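Local structure of pectate lyase (1GXM) at residues Lys123-Asn135 / Trp192-Ala206. The protein probably cleaves pectate (polygalacturonate) by anti-beta-elimination, the present chain being the family 10 polysaccharide lyase catalytic module of a longer protein. Sequence-based numbering, arbitrary orientation. Where two conformers were deposited one is given.
Sequences KGGYSDHATFNDN and WCAQHGALDYQPKKA. With GOL (glycerol), chain C.
Two backbone bonds join Ala130 to His196: His196 N donates to Ala130 O at 3.0 Å, while the return bond from Ala130 N to His196 O is bent to 123° and weak. Next to this hydrogen-bonded antiparallel pair, Thr131 and Gln195 form a non-hydrogen-bonded one. Beyond it Ala194 O takes two backbone donors, weakly from Phe132 and, 3.0 Å away, from Asn133 N. The result is a two-strand antiparallel bridge between loops, in the catalytic module of a family 10 pectate lyase; helix 161-181, which lies between the segments in sequence, packs Tyr177 against Ala130 and His196.

Around this bridge His129 shows how one imidazole can be held on its face and its edge together. Lys204 crosses it at about a right angle, with CG over the ring centre, 3.6 Å from the centroid. A bend at chi2 (-66°) carries the rest of the lysine past the ring, so that NZ meets the syn lone pair of Asp200 OD2 in a salt bridge. In the ring plane, ND1 shares a hydrogen bond of 2.7 Å with O3 of a glycerol, probably from the crystallisation liquor, and Ala198 N donates to the same oxygen; a water links NE2 to Lys205 O.

The aromatic rings make contact in two places. Phe132 points the CE2 corner of its ring at His196 CD2 (3.7 Å), and lies oblique to the five-membered ring of Trp192, with planes at 58°; Val222 of helix 219-226 touches both Phe132 and Trp192. In the other place Ala206 CB sits over one face of Tyr126, a CH-pi contact 3.9 Å from the ring centroid.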
ATOM      1  N   LYS A 123      -8.054 -14.481   8.968  1.00 14.29           N
ATOM      2  CA  LYS A 123      -7.956 -14.642  10.406  1.00 15.49           C
ATOM      3  C   LYS A 123      -9.141 -14.053  11.158  1.00 15.29           C
ATOM      4  O   LYS A 123      -9.284 -14.287  12.360  1.00 16.67           O
ATOM      5  CB  LYS A 123      -6.678 -13.994  10.883  1.00 16.94           C
ATOM      6  CG  LYS A 123      -5.439 -14.819  10.597  0.50 18.95           C
ATOM      7  CD  LYS A 123      -4.954 -15.499  11.895  0.50 20.74           C
ATOM      8  CE  LYS A 123      -4.185 -16.769  11.661  0.50 21.82           C
ATOM      9  NZ  LYS A 123      -5.018 -17.994  11.720  0.50 22.53           N
ATOM     10  N   GLY A 124     -10.000 -13.328  10.453  1.00 14.19           N
ATOM     11  CA  GLY A 124     -11.128 -12.672  11.077  1.00 14.23           C
ATOM     12  C   GLY A 124     -10.750 -11.283  11.538  1.00 13.53           C
ATOM     13  O   GLY A 124      -9.583 -10.929  11.677  1.00 14.87           O
ATOM     14  N   GLY A 125     -11.772 -10.493  11.801  1.00 12.29           N
ATOM     15  CA  GLY A 125     -11.604  -9.119  12.194  1.00 11.78           C
ATOM     16  C   GLY A 125     -11.112  -8.267  11.049  1.00 10.49           C
ATOM     17  O   GLY A 125     -11.245  -8.619   9.872  1.00 11.13           O
ATOM     18  N   TYR A 126     -10.495  -7.143  11.397  1.00 10.15           N
ATOM     19  CA  TYR A 126     -10.205  -6.134  10.399  1.00  9.70           C
ATOM     20  C   TYR A 126      -9.164  -6.587   9.397  1.00  8.78           C
ATOM     21  O   TYR A 126      -9.094  -6.072   8.321  1.00  8.88           O
ATOM     22  CB  TYR A 126      -9.787  -4.814  11.027  1.00  9.51           C
ATOM     23  CG  TYR A 126      -8.395  -4.821  11.637  1.00  9.29           C
ATOM     24  CD1 TYR A 126      -7.283  -4.619  10.847  1.00 10.75           C
ATOM     25  CD2 TYR A 126      -8.195  -4.981  12.995  1.00 10.99           C
ATOM     26  CE1 TYR A 126      -6.018  -4.599  11.379  1.00 12.16           C
ATOM     27  CE2 TYR A 126      -6.923  -4.976  13.555  1.00 11.82           C
ATOM     28  CZ  TYR A 126      -5.835  -4.778  12.713  1.00 11.79           C
ATOM     29  OH  TYR A 126      -4.551  -4.754  13.206  1.00 15.75           O
ATOM     30  N   SER A 127      -8.363  -7.575   9.763  1.00  8.83           N
ATOM     31  CA  SER A 127      -7.397  -8.146   8.845  1.00  9.93           C
ATOM     32  C   SER A 127      -8.012  -8.713   7.576  1.00  9.02           C
ATOM     33  O   SER A 127      -7.324  -8.852   6.594  1.00  9.75           O
ATOM     34  CB  SER A 127      -6.560  -9.209   9.575  1.00 10.42           C
ATOM     35  OG  SER A 127      -5.621  -8.544  10.389  0.50 10.25           O
ATOM     36  N   ASP A 128      -9.293  -9.052   7.615  1.00  8.71           N
ATOM     37  CA  ASP A 128      -9.973  -9.602   6.439  1.00  8.76           C
ATOM     38  C   ASP A 128     -10.319  -8.525   5.419  1.00  9.37           C
ATOM     39  O   ASP A 128     -10.637  -8.837   4.274  1.00  9.69           O
ATOM     40  CB  ASP A 128     -11.291 -10.267   6.850  1.00 10.14           C
ATOM     41  CG  ASP A 128     -11.117 -11.527   7.623  1.00 11.38           C
ATOM     42  OD1 ASP A 128      -9.978 -11.950   7.921  1.00 10.98           O
ATOM     43  OD2 ASP A 128     -12.145 -12.131   8.004  1.00 14.11           O
ATOM     44  N   HIS A 129     -10.341  -7.265   5.846  1.00  9.51           N
ATOM     45  CA  HIS A 129     -10.743  -6.192   4.964  1.00  8.99           C
ATOM     46  C   HIS A 129      -9.758  -6.011   3.826  1.00  8.37           C
ATOM     47  O   HIS A 129      -8.602  -6.410   3.932  1.00  8.91           O
ATOM     48  CB  HIS A 129     -10.876  -4.869   5.706  1.00  9.28           C
ATOM     49  CG  HIS A 129     -11.963  -4.849   6.724  1.00 10.04           C
ATOM     50  ND1 HIS A 129     -13.189  -5.446   6.519  1.00 11.66           N
ATOM     51  CD2 HIS A 129     -12.005  -4.298   7.957  1.00 11.23           C
ATOM     52  CE1 HIS A 129     -13.936  -5.257   7.592  1.00 11.81           C
ATOM     53  NE2 HIS A 129     -13.246  -4.555   8.474  1.00 12.26           N
ATOM     54  N   ALA A 130     -10.218  -5.405   2.737  1.00  8.70           N
ATOM     55  CA  ALA A 130      -9.321  -4.887   1.717  1.00  8.47           C
ATOM     56  C   ALA A 130      -8.377  -3.920   2.424  1.00  8.29           C
ATOM     57  O   ALA A 130      -8.808  -2.924   3.009  1.00  9.57           O
ATOM     58  CB  ALA A 130     -10.104  -4.149   0.641  1.00  8.86           C
ATOM     59  N   THR A 131      -7.086  -4.220   2.385  1.00  8.20           N
ATOM     60  CA  THR A 131      -6.119  -3.547   3.253  1.00  8.71           C
ATOM     61  C   THR A 131      -5.175  -2.697   2.458  1.00  8.50           C
ATOM     62  O   THR A 131      -4.215  -3.169   1.886  1.00  8.99           O
ATOM     63  CB  THR A 131      -5.363  -4.565   4.052  1.00  9.35           C
ATOM     64  OG1 THR A 131      -6.301  -5.262   4.870  1.00 10.83           O
ATOM     65  CG2 THR A 131      -4.408  -3.873   5.030  1.00 10.62           C
ATOM     66  N   PHE A 132      -5.453  -1.406   2.446  1.00  8.10           N
ATOM     67  CA  PHE A 132      -4.529  -0.456   1.865  1.00  8.52           C
ATOM     68  C   PHE A 132      -3.441  -0.062   2.832  1.00  8.80           C
ATOM     69  O   PHE A 132      -2.385   0.365   2.422  1.00  9.46           O
ATOM     70  CB  PHE A 132      -5.260   0.776   1.353  1.00  8.17           C
ATOM     71  CG  PHE A 132      -6.242   0.465   0.275  1.00  8.02           C
ATOM     72  CD1 PHE A 132      -5.816  -0.058  -0.924  1.00  8.03           C
ATOM     73  CD2 PHE A 132      -7.598   0.672   0.442  1.00  9.37           C
ATOM     74  CE1 PHE A 132      -6.703  -0.349  -1.925  1.00  8.86           C
ATOM     75  CE2 PHE A 132      -8.482   0.365  -0.555  1.00 10.78           C
ATOM     76  CZ  PHE A 132      -8.035  -0.131  -1.738  1.00 10.10           C
ATOM     77  N   ASN A 133      -3.688  -0.269   4.112  1.00  9.34           N
ATOM     78  CA  ASN A 133      -2.747  -0.009   5.173  1.00  9.88           C
ATOM     79  C   ASN A 133      -1.367  -0.505   4.851  1.00 10.36           C
ATOM     80  O   ASN A 133      -1.191  -1.608   4.361  1.00 10.11           O
ATOM     81  CB  ASN A 133      -3.227  -0.697   6.447  1.00 10.65           C
ATOM     82  CG  ASN A 133      -2.528  -0.193   7.663  1.00 13.48           C
ATOM     83  OD1 ASN A 133      -2.736   0.945   8.068  1.00 17.73           O
ATOM     84  ND2 ASN A 133      -1.706  -1.022   8.269  1.00 14.87           N
ATOM     85  N   ASP A 134      -0.380   0.329   5.162  1.00 10.63           N
ATOM     86  CA  ASP A 134       1.027   0.026   4.916  1.00 11.31           C
ATOM     87  C   ASP A 134       1.300  -0.328   3.465  1.00 10.24           C
ATOM     88  O   ASP A 134       2.152  -1.143   3.148  1.00 10.66           O
ATOM     89  CB  ASP A 134       1.494  -1.111   5.815  1.00 12.28           C
ATOM     90  CG  ASP A 134       2.938  -0.909   6.242  0.50 15.11           C
ATOM     91  OD1 ASP A 134       3.501  -1.819   6.864  0.50 14.64           O
ATOM     92  OD2 ASP A 134       3.586   0.131   5.985  0.50 15.24           O
ATOM     93  N   ASN A 135       0.565   0.310   2.573  1.00  9.31           N
ATOM     94  CA  ASN A 135       0.672   0.100   1.140  1.00  8.98           C
ATOM     95  C   ASN A 135       0.446  -1.345   0.715  1.00  9.23           C
ATOM     96  O   ASN A 135       0.861  -1.733  -0.359  1.00 10.36           O
ATOM     97  CB  ASN A 135       2.028   0.605   0.632  1.00  9.77           C
ATOM     98  CG  ASN A 135       2.167   2.073   0.767  1.00 10.51           C
ATOM     99  OD1 ASN A 135       1.234   2.827   0.455  1.00 10.85           O
ATOM    100  ND2 ASN A 135       3.330   2.513   1.230  1.00 12.82           N
ATOM    101  N   TRP A 192      -9.258   7.003  -0.531  1.00  7.08           N
ATOM    102  CA  TRP A 192      -9.616   5.748   0.080  1.00  7.05           C
ATOM    103  C   TRP A 192      -9.336   5.802   1.558  1.00  6.80           C
ATOM    104  O   TRP A 192      -8.483   6.536   2.027  1.00  8.04           O
ATOM    105  CB  TRP A 192      -8.795   4.576  -0.517  1.00  7.25           C
ATOM    106  CG  TRP A 192      -9.048   4.412  -1.969  1.00  8.01           C
ATOM    107  CD1 TRP A 192      -9.937   3.566  -2.547  1.00  8.16           C
ATOM    108  CD2 TRP A 192      -8.480   5.181  -3.031  1.00  7.53           C
ATOM    109  NE1 TRP A 192      -9.941   3.742  -3.900  1.00  9.11           N
ATOM    110  CE2 TRP A 192      -9.055   4.726  -4.232  1.00  7.53           C
ATOM    111  CE3 TRP A 192      -7.514   6.186  -3.093  1.00  8.54           C
ATOM    112  CZ2 TRP A 192      -8.722   5.263  -5.469  1.00  9.14           C
ATOM    113  CZ3 TRP A 192      -7.186   6.719  -4.301  1.00  8.40           C
ATOM    114  CH2 TRP A 192      -7.803   6.279  -5.481  1.00  8.58           C
ATOM    115  N   CYS A 193     -10.054   4.975   2.287  1.00  7.18           N
ATOM    116  CA  CYS A 193      -9.742   4.648   3.665  1.00  7.40           C
ATOM    117  C   CYS A 193      -8.590   3.669   3.685  1.00  7.19           C
ATOM    118  O   CYS A 193      -8.303   3.002   2.718  1.00  8.06           O
ATOM    119  CB  CYS A 193     -10.981   4.023   4.329  1.00  7.38           C
ATOM    120  SG  CYS A 193     -10.889   3.933   6.110  1.00  8.36           S
ATOM    121  N   ALA A 194      -7.924   3.554   4.822  1.00  7.51           N
ATOM    122  CA  ALA A 194      -6.836   2.595   4.935  1.00  7.54           C
ATOM    123  C   ALA A 194      -7.326   1.163   4.803  1.00  7.71           C
ATOM    124  O   ALA A 194      -6.566   0.281   4.461  1.00  7.85           O
ATOM    125  CB  ALA A 194      -6.076   2.770   6.201  1.00  7.40           C
ATOM    126  N   GLN A 195      -8.599   0.936   5.070  1.00  7.33           N
ATOM    127  CA  GLN A 195      -9.179  -0.370   4.854  1.00  7.94           C
ATOM    128  C   GLN A 195     -10.645  -0.198   4.502  1.00  7.60           C
ATOM    129  O   GLN A 195     -11.304   0.714   4.994  1.00  7.95           O
ATOM    130  CB  GLN A 195      -8.979  -1.308   6.043  1.00  8.08           C
ATOM    131  CG  GLN A 195      -9.420  -0.771   7.351  1.00  9.14           C
ATOM    132  CD  GLN A 195      -8.535   0.334   7.904  1.00  7.62           C
ATOM    133  OE1 GLN A 195      -7.300   0.214   7.886  1.00  8.98           O
ATOM    134  NE2 GLN A 195      -9.144   1.367   8.443  1.00  8.41           N
ATOM    135  N   HIS A 196     -11.120  -1.084   3.623  1.00  8.09           N
ATOM    136  CA  HIS A 196     -12.493  -1.082   3.129  1.00  8.39           C
ATOM    137  C   HIS A 196     -13.037  -2.489   3.186  1.00  8.57           C
ATOM    138  O   HIS A 196     -12.290  -3.458   3.164  1.00  8.75           O
ATOM    139  CB  HIS A 196     -12.564  -0.635   1.671  1.00  8.64           C
ATOM    140  CG  HIS A 196     -12.375   0.828   1.447  1.00  8.48           C
ATOM    141  ND1 HIS A 196     -13.399   1.638   1.022  1.00  8.55           N
ATOM    142  CD2 HIS A 196     -11.289   1.631   1.580  1.00  8.99           C
ATOM    143  CE1 HIS A 196     -12.953   2.878   0.892  1.00  7.81           C
ATOM    144  NE2 HIS A 196     -11.672   2.898   1.219  1.00  8.33           N
ATOM    145  N   GLY A 197     -14.356  -2.596   3.180  1.00  8.73           N
ATOM    146  CA  GLY A 197     -14.983  -3.906   3.197  1.00  9.15           C
ATOM    147  C   GLY A 197     -14.670  -4.639   1.915  1.00  9.25           C
ATOM    148  O   GLY A 197     -14.823  -4.111   0.825  1.00  9.30           O
ATOM    149  N   ALA A 198     -14.218  -5.873   2.051  1.00  9.82           N
ATOM    150  CA  ALA A 198     -13.842  -6.664   0.911  1.00 10.74           C
ATOM    151  C   ALA A 198     -15.006  -6.894  -0.019  1.00 11.17           C
ATOM    152  O   ALA A 198     -14.817  -6.988  -1.225  1.00 11.86           O
ATOM    153  CB  ALA A 198     -13.275  -7.983   1.369  1.00 11.67           C
ATOM    154  N   LEU A 199     -16.206  -7.005   0.545  1.00 11.66           N
ATOM    155  CA  LEU A 199     -17.403  -7.256  -0.247  1.00 12.94           C
ATOM    156  C   LEU A 199     -18.285  -6.057  -0.446  1.00 12.38           C
ATOM    157  O   LEU A 199     -18.998  -5.973  -1.444  1.00 14.32           O
ATOM    158  CB  LEU A 199     -18.226  -8.383   0.363  1.00 13.81           C
ATOM    159  CG  LEU A 199     -17.471  -9.703   0.510  1.00 16.91           C
ATOM    160  CD1 LEU A 199     -18.455 -10.789   0.953  1.00 18.91           C
ATOM    161  CD2 LEU A 199     -16.790 -10.116  -0.755  1.00 18.63           C
ATOM    162  N   ASP A 200     -18.286  -5.148   0.518  1.00 11.06           N
ATOM    163  CA  ASP A 200     -19.217  -4.023   0.496  1.00 11.70           C
ATOM    164  C   ASP A 200     -18.582  -2.705   0.062  1.00 11.13           C
ATOM    165  O   ASP A 200     -19.288  -1.742  -0.156  1.00 11.88           O
ATOM    166  CB  ASP A 200     -19.982  -3.883   1.820  1.00 11.66           C
ATOM    167  CG  ASP A 200     -19.138  -3.425   3.002  1.00 11.49           C
ATOM    168  OD1 ASP A 200     -18.029  -2.863   2.833  1.00 11.11           O
ATOM    169  OD2 ASP A 200     -19.575  -3.579   4.161  1.00 12.99           O
ATOM    170  N   TYR A 201     -17.255  -2.706  -0.090  1.00 10.28           N
ATOM    171  CA  TYR A 201     -16.464  -1.541  -0.549  1.00 10.84           C
ATOM    172  C   TYR A 201     -16.457  -0.355   0.418  1.00 10.78           C
ATOM    173  O   TYR A 201     -15.870   0.682   0.116  1.00 11.13           O
ATOM    174  CB  TYR A 201     -16.946  -1.045  -1.920  1.00 10.65           C
ATOM    175  CG  TYR A 201     -16.922  -2.086  -2.991  1.00 11.60           C
ATOM    176  CD1 TYR A 201     -15.773  -2.321  -3.725  1.00 11.79           C
ATOM    177  CD2 TYR A 201     -18.057  -2.818  -3.299  1.00 12.84           C
ATOM    178  CE1 TYR A 201     -15.747  -3.271  -4.715  1.00 12.35           C
ATOM    179  CE2 TYR A 201     -18.033  -3.783  -4.290  1.00 12.89           C
ATOM    180  CZ  TYR A 201     -16.880  -3.998  -4.987  1.00 12.20           C
ATOM    181  OH  TYR A 201     -16.856  -4.940  -5.977  1.00 14.58           O
ATOM    182  N   GLN A 202     -17.118  -0.474   1.557  1.00 10.47           N
ATOM    183  CA  GLN A 202     -17.295   0.643   2.473  1.00 10.66           C
ATOM    184  C   GLN A 202     -16.035   0.863   3.294  1.00  9.87           C
ATOM    185  O   GLN A 202     -15.373  -0.080   3.649  1.00  9.24           O
ATOM    186  CB  GLN A 202     -18.405   0.338   3.487  1.00 11.68           C
ATOM    187  CG  GLN A 202     -19.828   0.101   3.031  1.00 13.70           C
ATOM    188  CD  GLN A 202     -20.735  -0.360   4.224  1.00 16.51           C
ATOM    189  OE1 GLN A 202     -20.284  -0.411   5.374  1.00 19.41           O
ATOM    190  NE2 GLN A 202     -21.967  -0.713   3.932  1.00 20.48           N
ATOM    191  N   PRO A 203     -15.749   2.091   3.680  1.00  9.36           N
ATOM    192  CA  PRO A 203     -14.703   2.326   4.671  1.00  9.13           C
ATOM    193  C   PRO A 203     -14.960   1.558   5.935  1.00  8.57           C
ATOM    194  O   PRO A 203     -16.083   1.434   6.391  1.00  9.83           O
ATOM    195  CB  PRO A 203     -14.799   3.818   4.935  1.00  9.31           C
ATOM    196  CG  PRO A 203     -15.322   4.355   3.639  1.00 10.07           C
ATOM    197  CD  PRO A 203     -16.343   3.344   3.191  1.00  9.72           C
ATOM    198  N   LYS A 204     -13.889   1.056   6.511  1.00  8.63           N
ATOM    199  CA  LYS A 204     -13.940   0.296   7.750  1.00  8.39           C
ATOM    200  C   LYS A 204     -12.919   0.820   8.745  1.00  8.20           C
ATOM    201  O   LYS A 204     -11.980   1.537   8.388  1.00  8.96           O
ATOM    202  CB  LYS A 204     -13.612  -1.179   7.501  1.00  8.15           C
ATOM    203  CG  LYS A 204     -14.529  -1.846   6.521  1.00  8.55           C
ATOM    204  CD  LYS A 204     -15.966  -1.980   7.002  1.00  8.89           C
ATOM    205  CE  LYS A 204     -16.789  -2.628   5.945  1.00  9.34           C
ATOM    206  NZ  LYS A 204     -18.243  -2.751   6.332  1.00 11.57           N
ATOM    207  N   LYS A 205     -13.110   0.443   9.993  1.00  8.20           N
ATOM    208  CA  LYS A 205     -12.122   0.640  11.043  1.00  8.22           C
ATOM    209  C   LYS A 205     -11.091  -0.488  10.985  1.00  7.98           C
ATOM    210  O   LYS A 205     -11.307  -1.532  10.374  1.00  9.41           O
ATOM    211  CB  LYS A 205     -12.759   0.578  12.434  1.00  9.03           C
ATOM    212  CG  LYS A 205     -13.980   1.444  12.670  1.00  9.51           C
ATOM    213  CD  LYS A 205     -14.516   1.293  14.107  1.00 10.93           C
ATOM    214  CE  LYS A 205     -15.905   1.885  14.321  1.00 10.55           C
ATOM    215  NZ  LYS A 205     -15.912   3.359  14.340  1.00 12.09           N
ATOM    216  N   ALA A 206      -9.965  -0.263  11.648  1.00  7.72           N
ATOM    217  CA  ALA A 206      -8.973  -1.301  11.860  1.00  8.28           C
ATOM    218  C   ALA A 206      -8.745  -1.407  13.360  1.00  8.57           C
ATOM    219  O   ALA A 206      -9.657  -1.821  14.085  1.00  9.38           O
ATOM    220  CB  ALA A 206      -7.708  -1.071  11.057  1.00  8.77           C
TER
HETATM  221  C1  GOL C1650     -15.983  -9.179   5.025  1.00 28.21           C
HETATM  222  O1  GOL C1650     -16.240  -8.606   6.277  1.00 30.12           O
HETATM  223  C2  GOL C1650     -14.524  -9.547   5.056  1.00 26.75           C
HETATM  224  O2  GOL C1650     -14.247 -10.440   4.015  1.00 30.17           O
HETATM  225  C3  GOL C1650     -13.608  -8.336   4.962  1.00 21.44           C
HETATM  226  O3  GOL C1650     -14.203  -7.089   4.649  1.00 13.95           O
HETATM  227  O   HOH W   1     -13.062  -3.561  11.174  1.00 14.55           O
HETATM  228  O   HOH W   2      -5.225   1.656   9.286  1.00 19.34           O